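Local atomic coordinates of enoyl-acyl carrier protein reductase (Uncultured bacterium, PDB entry 6KIA), a protein that binds NADH and, as an enoyl-acyl carrier protein reductase linked to triclosan resistance, probably reduces the enoyl double bond of growing fatty-acyl chains. Residues A[78-83]-A[142-147]; A[20-25]-A[35-40]; A[180-185]-A[379-384]; A[246-251]-A[348-353]. All coordinates share one frame; numbering follows the deposited sequence.

Contact 1: residues A[78-83]-A[142-147]; sequences GGRIIN and MAELDG
The guanidinium of Arg80 is met at its edge by the carboxylate of Glu144, whose OE2 lies only 12° out of the guanidinium plane; a water also lies in that plane. The two flat groups are nearly coplanar, 30° apart, although the side chains that carry them cross at about a right angle. NH1 of Arg80 donates to OE2 of Glu144 over 2.9 Å, making a hydrogen-bonded salt bridge with a single N-H. The same OE2 takes a second bond from the water, which is held in turn by the backbone N of Asn83 at 2.8 Å, so strand backbone and side chain both hold the carboxylate. Beside the ion pair, Ile82 and Glu144 lie alongside each other, pointing opposite ways, with CG2 of Ile82 3.5 Å from OE1 of Glu144. The other branch, CG1 anti to the carbonyl carbon (chi1 -64°), carries CD1 of Ile82 to 4.0 Å from CB of Leu145. Arg80 is exposed and Glu144 partly so, while Ile82 and Leu145 are buried. In this helix-on-sheet packing the C-terminal part of helix 120-146 lies against strand 80-83, with strand 47-56 and helix 221-229 also packing on Leu145.

Contact 2: residues A[20-25]-A[35-40]; sequences DVFVLF and NGLINE
Phe22 reaches from strand 21-25 to Leu37 and Ile38 of helix 34-43, and its side chain carries most of the contact. From CB, which points at the helix, the first torsion sets CG anti to the backbone N (chi1 179°) and sends the ring outward from the strand. Across these two segments the contacts are made by CE1, CZ and CE2. On one flank CE1 of Phe22 comes to 3.9 Å from CG1 of Ile38, whose side chain crosses that of the phenylalanine at about a right angle. At the far end, CZ of Phe22 lies 3.7 Å from CG of Leu37, and on the other flank CE2 is 3.8 Å from that same CG. The CD2 methyl of Leu37 lies in the ring plane, at the edge, 4.0 Å from CZ of Phe22. The ring tip is therefore set between two successive residues of one helical turn. Two residues further along the strand, Leu24 makes a looser contact, its CD2 standing 4.3 Å from CD1 of Ile38. All four side chains are buried and aliphatic or aromatic, and the interface is held by dispersion and exclusion of water. This is the first strand and helix of a beta-alpha-beta unit of the Rossmann type, completed by strand 47-56, whose Ile48 touches both Phe22 and Ile38. From the other neighbouring strand, 155-159, Phe156 meets the Phe22 ring, while helix 394-413 packs Phe411 against Leu37.

Contact 3: residues A[180-185]-A[379-384]; sequences KGRGER and TSDEIT
Arg182 lies in an extended stretch of the loop that follows helix 169-180, whereas its partner Asp381 sits within regular helix 370-385, so that a loop side chain reaches across to a helix. Just beyond the arginine the chain turns at Gly183, which has positive phi, and the N of Arg185 bonds back to the O of Arg182 at 3.0 Å, an i to i+3 bond that closes a tight turn. The CB of Arg182 points toward the helix. Its side chain is bent at the third torsion (chi3 -73°), and it and Asp381 extend toward each other from opposite directions. The ends stay apart: NH1 of Arg182 is 3.5 Å from OD2 of Asp381, the sole approach across these segments. The guanidinium and carboxylate planes stand 86° to each other, and OD2 lies well out of the guanidinium plane, where none of the N-H groups points at it. The arginine side chain also touches Asp374 and Ile377 of the same helix. The pair is thus a salt bridge in the electrostatic sense alone. Attraction between opposite charges on a partly exposed surface, without a directed bond between the two groups, would be expected to tie the loop to the helix while allowing both side chains some latitude.

Contact 4: residues A[246-251]-A[348-353]; sequences ILIDDK and DYNASD
Ile246 and Ile248, on the first strand of a beta hairpin, receive the side chain of Asn350 from the last turn of helix 339-351. The hairpin joins strand 244-248 to strand 251-255 through a type I' turn from Ile248 to Lys251, in which the N of each of these two end residues bonds to the O of the other. Being two residues apart on an extended strand, both isoleucines point at the helix, and each crosses the asparagine at about a right angle. Ile248 gives the larger part: with CG1 anti to the carbonyl carbon (chi1 -63°), its longer branch passes across the stem of Asn350, and CG1 of Ile248 lies 3.8 Å from CB of Asn350. Further out, CD1 of Ile248 is likewise 3.8 Å from CG of Asn350. The shorter branch, CG2 of Ile248, stays 4.0 Å from CB of Asn350. Ile246 supplies a single methyl, CD1, 4.1 Å from the amide ND2 of Asn350. The buried amide is thus bordered by hydrocarbon, yet its nitrogen is not without a partner. A water accepts from ND2 of Asn350 at 2.9 Å and donates to the backbone O of Leu247, so that solvent bridges helix and hairpin where the two do not bond directly. At the helix end the backbone O of Asn350 accepts from the side-chain NH1 of Arg359, and Ser352 begins the short helix 353-356 as its N-cap, with OG bonded to the N of Met355. That same OG donates to the O of Tyr349 over 2.9 Å, in the carbonyl plane.

In the fold
Contacts 2 and 4 are buried, contact 1 is partly so, and contact 3 lies at the surface. Contacts 1 and 2 each set a helix on the same Rossmann-type sheet and touch through Leu145 and Val23; contact 2, deeper and nearer the NADH, is purely apolar, whereas contact 1 adds a directed salt bridge at its outer edge. Contacts 3 and 4 lie across the molecule from contact 1, where Thr379 packs on Tyr349 and so links helix 370-385 to helix 339-351. Water supplements the salt bridge of contact 1 and supplies the polar link across contact 4, while the one link across contact 3 is an undirected ion pair.

Contact 1: residues A[78-83]-A[142-147]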
# COMPACT_ATOMS: atom_id res chain seq x y z
N GLY A 78 -19.70 3.83 -0.32
CA GLY A 78 -20.49 4.80 -1.07
C GLY A 78 -20.84 4.30 -2.46
O GLY A 78 -20.85 5.06 -3.43
N GLY A 79 -21.16 3.02 -2.54
CA GLY A 79 -21.52 2.39 -3.80
C GLY A 79 -21.83 0.93 -3.59
O GLY A 79 -21.78 0.42 -2.48
N ARG A 80 -22.10 0.23 -4.69
CA ARG A 80 -22.44 -1.18 -4.61
C ARG A 80 -21.23 -2.07 -4.37
O ARG A 80 -20.15 -1.81 -4.87
CB ARG A 80 -23.12 -1.63 -5.90
CG ARG A 80 -24.57 -1.23 -6.04
CD ARG A 80 -25.28 -2.26 -6.91
NE ARG A 80 -24.86 -3.60 -6.52
CZ ARG A 80 -24.88 -4.66 -7.32
NH1 ARG A 80 -24.47 -5.84 -6.88
NH2 ARG A 80 -25.32 -4.53 -8.57
N ILE A 81 -21.43 -3.09 -3.55
CA ILE A 81 -20.40 -4.11 -3.35
C ILE A 81 -20.90 -5.41 -3.95
O ILE A 81 -22.03 -5.81 -3.72
CB ILE A 81 -20.03 -4.27 -1.87
CG1 ILE A 81 -18.98 -3.22 -1.54
CG2 ILE A 81 -19.41 -5.63 -1.58
CD1 ILE A 81 -19.05 -2.69 -0.17
N ILE A 82 -20.06 -6.04 -4.77
CA ILE A 82 -20.42 -7.32 -5.37
C ILE A 82 -20.11 -8.41 -4.36
O ILE A 82 -18.96 -8.56 -3.92
CB ILE A 82 -19.67 -7.54 -6.69
CG1 ILE A 82 -20.11 -6.47 -7.70
CG2 ILE A 82 -19.93 -8.95 -7.24
CD1 ILE A 82 -19.34 -6.49 -9.00
N ASN A 83 -21.14 -9.15 -3.94
CA ASN A 83 -21.00 -9.99 -2.75
C ASN A 83 -20.41 -11.36 -3.08
O ASN A 83 -21.10 -12.38 -3.04
CB ASN A 83 -22.35 -10.16 -2.06
CG ASN A 83 -22.20 -10.59 -0.62
OD1 ASN A 83 -21.08 -10.77 -0.13
ND2 ASN A 83 -23.32 -10.79 0.06
N MET A 142 -16.54 -10.35 -12.18
CA MET A 142 -16.49 -9.70 -13.49
C MET A 142 -17.75 -9.99 -14.29
O MET A 142 -18.21 -9.16 -15.08
CB MET A 142 -15.24 -10.14 -14.26
CG MET A 142 -13.95 -9.64 -13.66
SD MET A 142 -13.89 -7.84 -13.53
CE MET A 142 -12.54 -7.70 -12.37
N ALA A 143 -18.32 -11.17 -14.08
CA ALA A 143 -19.58 -11.52 -14.74
C ALA A 143 -20.66 -10.55 -14.28
O ALA A 143 -21.39 -9.98 -15.11
CB ALA A 143 -19.98 -12.94 -14.43
N GLU A 144 -20.71 -10.30 -12.97
CA GLU A 144 -21.70 -9.37 -12.44
C GLU A 144 -21.43 -7.90 -12.84
O GLU A 144 -22.34 -7.15 -13.20
CB GLU A 144 -21.78 -9.49 -10.92
CG GLU A 144 -22.99 -8.81 -10.32
CD GLU A 144 -23.19 -9.16 -8.86
OE1 GLU A 144 -22.87 -10.30 -8.48
OE2 GLU A 144 -23.65 -8.29 -8.10
N LEU A 145 -20.16 -7.51 -12.80
CA LEU A 145 -19.76 -6.15 -13.13
C LEU A 145 -20.02 -5.83 -14.61
O LEU A 145 -20.36 -4.70 -14.95
CB LEU A 145 -18.28 -5.97 -12.82
CG LEU A 145 -17.71 -4.57 -12.97
CD1 LEU A 145 -18.32 -3.61 -11.95
CD2 LEU A 145 -16.20 -4.67 -12.83
N ASP A 146 -19.83 -6.82 -15.48
CA ASP A 146 -19.99 -6.60 -16.91
C ASP A 146 -21.38 -6.03 -17.20
O ASP A 146 -21.52 -5.13 -18.03
CB ASP A 146 -19.77 -7.90 -17.69
CG ASP A 146 -19.89 -7.70 -19.19
OD1 ASP A 146 -18.98 -7.08 -19.78
OD2 ASP A 146 -20.89 -8.18 -19.76
N GLY A 147 -22.38 -6.52 -16.49
CA GLY A 147 -23.75 -6.06 -16.68
C GLY A 147 -23.99 -4.65 -16.18
O GLY A 147 -25.00 -4.03 -16.50
O HOH W 1 -23.45 -9.41 -5.45

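Contact 2: residues A[20-25]-A[35-40]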
# COMPACT_ATOMS: atom_id res chain seq x y z
N ASP A 20 -19.43 6.76 -16.06
CA ASP A 20 -18.21 5.97 -16.03
C ASP A 20 -18.12 5.27 -14.67
O ASP A 20 -18.71 5.74 -13.70
CB ASP A 20 -16.99 6.85 -16.28
CG ASP A 20 -16.99 7.44 -17.68
OD1 ASP A 20 -17.59 6.81 -18.60
OD2 ASP A 20 -16.42 8.53 -17.87
N VAL A 21 -17.41 4.15 -14.61
CA VAL A 21 -17.49 3.28 -13.45
C VAL A 21 -16.12 3.10 -12.80
O VAL A 21 -15.15 2.79 -13.47
CB VAL A 21 -18.03 1.89 -13.82
CG1 VAL A 21 -18.15 0.97 -12.60
CG2 VAL A 21 -19.42 2.04 -14.48
N PHE A 22 -16.07 3.35 -11.50
CA PHE A 22 -14.85 3.18 -10.72
C PHE A 22 -14.97 1.93 -9.87
O PHE A 22 -15.92 1.79 -9.10
CB PHE A 22 -14.61 4.42 -9.84
CG PHE A 22 -13.38 4.32 -8.98
CD1 PHE A 22 -13.43 3.74 -7.73
CD2 PHE A 22 -12.17 4.84 -9.43
CE1 PHE A 22 -12.28 3.66 -6.93
CE2 PHE A 22 -11.03 4.79 -8.64
CZ PHE A 22 -11.08 4.19 -7.39
N VAL A 23 -14.01 1.02 -10.01
CA VAL A 23 -14.07 -0.25 -9.30
C VAL A 23 -12.93 -0.34 -8.30
O VAL A 23 -11.78 -0.34 -8.69
CB VAL A 23 -14.00 -1.44 -10.25
CG1 VAL A 23 -14.14 -2.75 -9.46
CG2 VAL A 23 -15.11 -1.35 -11.30
N LEU A 24 -13.28 -0.41 -7.02
CA LEU A 24 -12.27 -0.56 -5.97
C LEU A 24 -11.96 -2.02 -5.78
O LEU A 24 -12.78 -2.78 -5.27
CB LEU A 24 -12.74 0.08 -4.66
CG LEU A 24 -11.63 0.15 -3.59
CD1 LEU A 24 -10.47 1.07 -4.04
CD2 LEU A 24 -12.18 0.55 -2.22
N PHE A 25 -10.77 -2.42 -6.22
CA PHE A 25 -10.36 -3.82 -6.17
C PHE A 25 -9.52 -4.04 -4.90
O PHE A 25 -8.29 -4.13 -4.94
CB PHE A 25 -9.61 -4.22 -7.44
CG PHE A 25 -9.52 -5.72 -7.65
CD1 PHE A 25 -10.61 -6.42 -8.16
CD2 PHE A 25 -8.38 -6.42 -7.29
CE1 PHE A 25 -10.55 -7.79 -8.34
CE2 PHE A 25 -8.32 -7.82 -7.48
CZ PHE A 25 -9.40 -8.49 -8.00
N ASN A 35 -8.65 5.98 0.08
CA ASN A 35 -9.55 7.11 0.40
C ASN A 35 -9.30 8.30 -0.50
O ASN A 35 -10.26 8.93 -0.95
CB ASN A 35 -9.43 7.53 1.86
CG ASN A 35 -10.11 6.57 2.79
OD1 ASN A 35 -11.35 6.52 2.87
ND2 ASN A 35 -9.31 5.74 3.45
N GLY A 36 -8.04 8.64 -0.76
CA GLY A 36 -7.76 9.79 -1.62
C GLY A 36 -8.37 9.62 -3.02
O GLY A 36 -8.96 10.54 -3.61
N LEU A 37 -8.16 8.44 -3.58
CA LEU A 37 -8.53 8.18 -4.96
C LEU A 37 -10.04 8.06 -5.12
O LEU A 37 -10.64 8.64 -6.03
CB LEU A 37 -7.83 6.91 -5.46
CG LEU A 37 -8.15 6.45 -6.89
CD1 LEU A 37 -7.94 7.59 -7.89
CD2 LEU A 37 -7.26 5.28 -7.23
N ILE A 38 -10.67 7.31 -4.22
CA ILE A 38 -12.09 7.09 -4.34
C ILE A 38 -12.86 8.41 -4.17
O ILE A 38 -13.84 8.66 -4.90
CB ILE A 38 -12.57 6.00 -3.37
CG1 ILE A 38 -13.93 5.48 -3.84
CG2 ILE A 38 -12.63 6.50 -1.96
CD1 ILE A 38 -14.35 4.20 -3.16
N ASN A 39 -12.38 9.30 -3.30
CA ASN A 39 -13.08 10.57 -3.16
C ASN A 39 -13.02 11.35 -4.47
O ASN A 39 -14.00 12.01 -4.87
CB ASN A 39 -12.47 11.41 -2.04
CG ASN A 39 -12.63 10.78 -0.66
OD1 ASN A 39 -13.46 9.89 -0.46
ND2 ASN A 39 -11.86 11.25 0.29
N GLU A 40 -11.90 11.23 -5.18
CA GLU A 40 -11.79 11.90 -6.47
C GLU A 40 -12.80 11.33 -7.44
O GLU A 40 -13.52 12.06 -8.16
CB GLU A 40 -10.37 11.76 -7.04
CG GLU A 40 -9.41 12.61 -6.26
CD GLU A 40 -9.64 14.08 -6.52
OE1 GLU A 40 -9.90 14.44 -7.69
OE2 GLU A 40 -9.66 14.85 -5.55

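Contact 3: residues A[180-185]-A[379-384]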
# COMPACT_ATOMS: atom_id res chain seq x y z
N LYS A 180 10.69 -4.42 15.80
CA LYS A 180 10.88 -3.55 16.98
C LYS A 180 12.09 -3.89 17.86
O LYS A 180 12.42 -3.14 18.78
CB LYS A 180 9.63 -3.57 17.87
CG LYS A 180 8.33 -3.24 17.16
CD LYS A 180 7.14 -3.42 18.10
CE LYS A 180 5.87 -2.78 17.54
NZ LYS A 180 5.46 -3.34 16.21
N GLY A 181 12.78 -4.99 17.56
CA GLY A 181 13.82 -5.49 18.45
C GLY A 181 15.14 -4.76 18.38
O GLY A 181 15.66 -4.48 17.30
N ARG A 182 15.67 -4.43 19.55
CA ARG A 182 16.98 -3.82 19.69
C ARG A 182 17.85 -4.64 20.63
O ARG A 182 17.34 -5.41 21.44
CB ARG A 182 16.83 -2.40 20.23
CG ARG A 182 16.42 -1.38 19.20
CD ARG A 182 16.49 0.01 19.82
NE ARG A 182 15.38 0.20 20.74
CZ ARG A 182 15.15 1.32 21.42
NH1 ARG A 182 14.10 1.40 22.23
NH2 ARG A 182 15.96 2.36 21.29
N GLY A 183 19.16 -4.45 20.55
CA GLY A 183 20.07 -5.16 21.41
C GLY A 183 19.95 -6.66 21.21
O GLY A 183 19.93 -7.15 20.08
N GLU A 184 19.83 -7.38 22.32
CA GLU A 184 19.72 -8.83 22.26
C GLU A 184 18.38 -9.28 21.69
O GLU A 184 18.24 -10.42 21.26
CB GLU A 184 19.92 -9.43 23.66
CG GLU A 184 18.62 -9.79 24.36
CD GLU A 184 18.81 -9.98 25.85
OE1 GLU A 184 19.96 -10.21 26.28
OE2 GLU A 184 17.80 -9.90 26.59
N ARG A 185 17.41 -8.37 21.68
CA ARG A 185 16.09 -8.70 21.16
C ARG A 185 16.00 -8.44 19.65
O ARG A 185 15.00 -8.79 19.01
CB ARG A 185 15.01 -7.92 21.91
CG ARG A 185 13.86 -8.81 22.36
CD ARG A 185 14.30 -9.75 23.47
NE ARG A 185 13.25 -10.67 23.90
CZ ARG A 185 13.09 -11.91 23.44
NH1 ARG A 185 12.10 -12.67 23.90
NH2 ARG A 185 13.91 -12.39 22.52
N THR A 379 15.11 6.69 17.31
CA THR A 379 14.64 7.98 16.79
C THR A 379 13.11 8.05 16.76
O THR A 379 12.49 9.06 17.19
CB THR A 379 15.22 8.24 15.38
OG1 THR A 379 16.67 8.20 15.43
CG2 THR A 379 14.78 9.59 14.87
N SER A 380 12.48 6.99 16.27
CA SER A 380 11.03 6.95 16.21
C SER A 380 10.40 7.12 17.61
O SER A 380 9.46 7.91 17.82
CB SER A 380 10.57 5.63 15.55
OG SER A 380 9.16 5.46 15.67
N ASP A 381 10.95 6.40 18.58
CA ASP A 381 10.48 6.48 19.96
C ASP A 381 10.64 7.90 20.54
O ASP A 381 9.71 8.41 21.20
CB ASP A 381 11.26 5.48 20.81
CG ASP A 381 10.74 4.05 20.67
OD1 ASP A 381 9.87 3.78 19.81
OD2 ASP A 381 11.26 3.18 21.39
N GLU A 382 11.81 8.51 20.33
CA GLU A 382 12.07 9.87 20.82
C GLU A 382 11.07 10.88 20.27
O GLU A 382 10.52 11.74 21.01
CB GLU A 382 13.49 10.32 20.45
CG GLU A 382 14.62 9.64 21.21
CD GLU A 382 15.98 9.88 20.58
OE1 GLU A 382 16.13 10.86 19.82
OE2 GLU A 382 16.92 9.09 20.85
N ILE A 383 10.82 10.78 18.97
CA ILE A 383 9.90 11.74 18.35
C ILE A 383 8.49 11.51 18.90
O ILE A 383 7.80 12.47 19.25
CB ILE A 383 9.92 11.65 16.84
CG1 ILE A 383 11.27 12.20 16.35
CG2 ILE A 383 8.76 12.46 16.25
CD1 ILE A 383 11.52 11.95 14.90
N THR A 384 8.06 10.27 19.02
CA THR A 384 6.76 10.03 19.63
C THR A 384 6.66 10.61 21.05
O THR A 384 5.62 11.18 21.43
CB THR A 384 6.44 8.54 19.66
OG1 THR A 384 6.33 8.09 18.31
CG2 THR A 384 5.12 8.29 20.38

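Contact 4: residues A[246-251]-A[348-353]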
# COMPACT_ATOMS: atom_id res chain seq x y z
N ILE A 246 12.63 12.16 -0.76
CA ILE A 246 12.29 13.14 0.25
C ILE A 246 13.44 14.14 0.36
O ILE A 246 14.55 13.83 -0.06
CB ILE A 246 12.03 12.46 1.61
CG1 ILE A 246 13.34 11.97 2.27
CG2 ILE A 246 10.98 11.33 1.47
CD1 ILE A 246 13.12 11.26 3.61
N LEU A 247 13.19 15.30 0.96
CA LEU A 247 14.22 16.33 1.11
C LEU A 247 15.32 15.92 2.09
O LEU A 247 15.09 15.81 3.29
CB LEU A 247 13.59 17.63 1.60
CG LEU A 247 12.93 18.36 0.43
CD1 LEU A 247 12.12 19.56 0.90
CD2 LEU A 247 13.99 18.83 -0.55
N ILE A 248 16.51 15.71 1.54
CA ILE A 248 17.74 15.46 2.30
C ILE A 248 18.76 16.48 1.76
O ILE A 248 19.01 16.53 0.54
CB ILE A 248 18.23 13.99 2.13
CG1 ILE A 248 17.18 13.04 2.71
CG2 ILE A 248 19.58 13.79 2.85
CD1 ILE A 248 17.40 11.54 2.43
N ASP A 249 19.26 17.34 2.64
CA ASP A 249 20.21 18.38 2.25
C ASP A 249 19.61 19.27 1.14
O ASP A 249 20.27 19.59 0.16
CB ASP A 249 21.52 17.72 1.79
CG ASP A 249 22.70 18.67 1.83
OD1 ASP A 249 22.63 19.68 2.56
OD2 ASP A 249 23.71 18.37 1.15
N ASP A 250 18.34 19.65 1.33
CA ASP A 250 17.60 20.51 0.39
C ASP A 250 17.55 19.96 -1.04
O ASP A 250 17.37 20.72 -2.00
CB ASP A 250 18.18 21.93 0.39
CG ASP A 250 17.18 22.97 -0.10
OD1 ASP A 250 15.97 22.83 0.19
OD2 ASP A 250 17.60 23.93 -0.79
N LYS A 251 17.66 18.65 -1.19
CA LYS A 251 17.52 18.00 -2.49
C LYS A 251 16.57 16.82 -2.34
O LYS A 251 16.57 16.16 -1.32
CB LYS A 251 18.86 17.49 -3.03
CG LYS A 251 19.88 18.55 -3.36
CD LYS A 251 21.16 17.88 -3.82
CE LYS A 251 21.62 16.83 -2.82
NZ LYS A 251 22.73 16.00 -3.35
N ASP A 348 19.39 15.02 10.77
CA ASP A 348 20.53 14.35 11.37
C ASP A 348 20.49 12.84 11.09
O ASP A 348 21.51 12.21 10.81
CB ASP A 348 20.58 14.60 12.88
CG ASP A 348 21.04 16.02 13.22
OD1 ASP A 348 21.57 16.73 12.34
OD2 ASP A 348 20.83 16.45 14.39
N TYR A 349 19.28 12.27 11.18
CA TYR A 349 19.07 10.85 10.87
C TYR A 349 19.50 10.53 9.44
O TYR A 349 20.27 9.61 9.20
CB TYR A 349 17.59 10.52 11.12
CG TYR A 349 17.11 9.10 10.85
CD1 TYR A 349 17.34 8.07 11.76
CD2 TYR A 349 16.35 8.82 9.72
CE1 TYR A 349 16.86 6.79 11.54
CE2 TYR A 349 15.85 7.53 9.48
CZ TYR A 349 16.12 6.52 10.39
OH TYR A 349 15.64 5.25 10.16
N ASN A 350 19.00 11.29 8.47
CA ASN A 350 19.36 11.02 7.08
C ASN A 350 20.82 11.39 6.75
O ASN A 350 21.37 10.93 5.75
CB ASN A 350 18.41 11.75 6.12
CG ASN A 350 17.01 11.16 6.18
OD1 ASN A 350 16.84 9.95 6.03
ND2 ASN A 350 16.02 12.00 6.45
N ALA A 351 21.43 12.23 7.57
CA ALA A 351 22.82 12.61 7.35
C ALA A 351 23.78 11.52 7.83
O ALA A 351 24.95 11.51 7.44
CB ALA A 351 23.12 13.93 8.04
N SER A 352 23.29 10.62 8.68
CA SER A 352 24.13 9.60 9.30
C SER A 352 24.66 8.58 8.29
O SER A 352 23.99 8.22 7.33
CB SER A 352 23.36 8.90 10.42
OG SER A 352 22.50 7.87 9.93
N ASP A 353 25.89 8.11 8.51
CA ASP A 353 26.46 7.09 7.62
C ASP A 353 25.63 5.81 7.63
O ASP A 353 25.47 5.16 6.59
CB ASP A 353 27.91 6.78 7.98
CG ASP A 353 28.88 7.84 7.44
OD1 ASP A 353 28.47 8.66 6.60
OD2 ASP A 353 30.06 7.83 7.85
O HOH W 2 16.11 14.86 5.74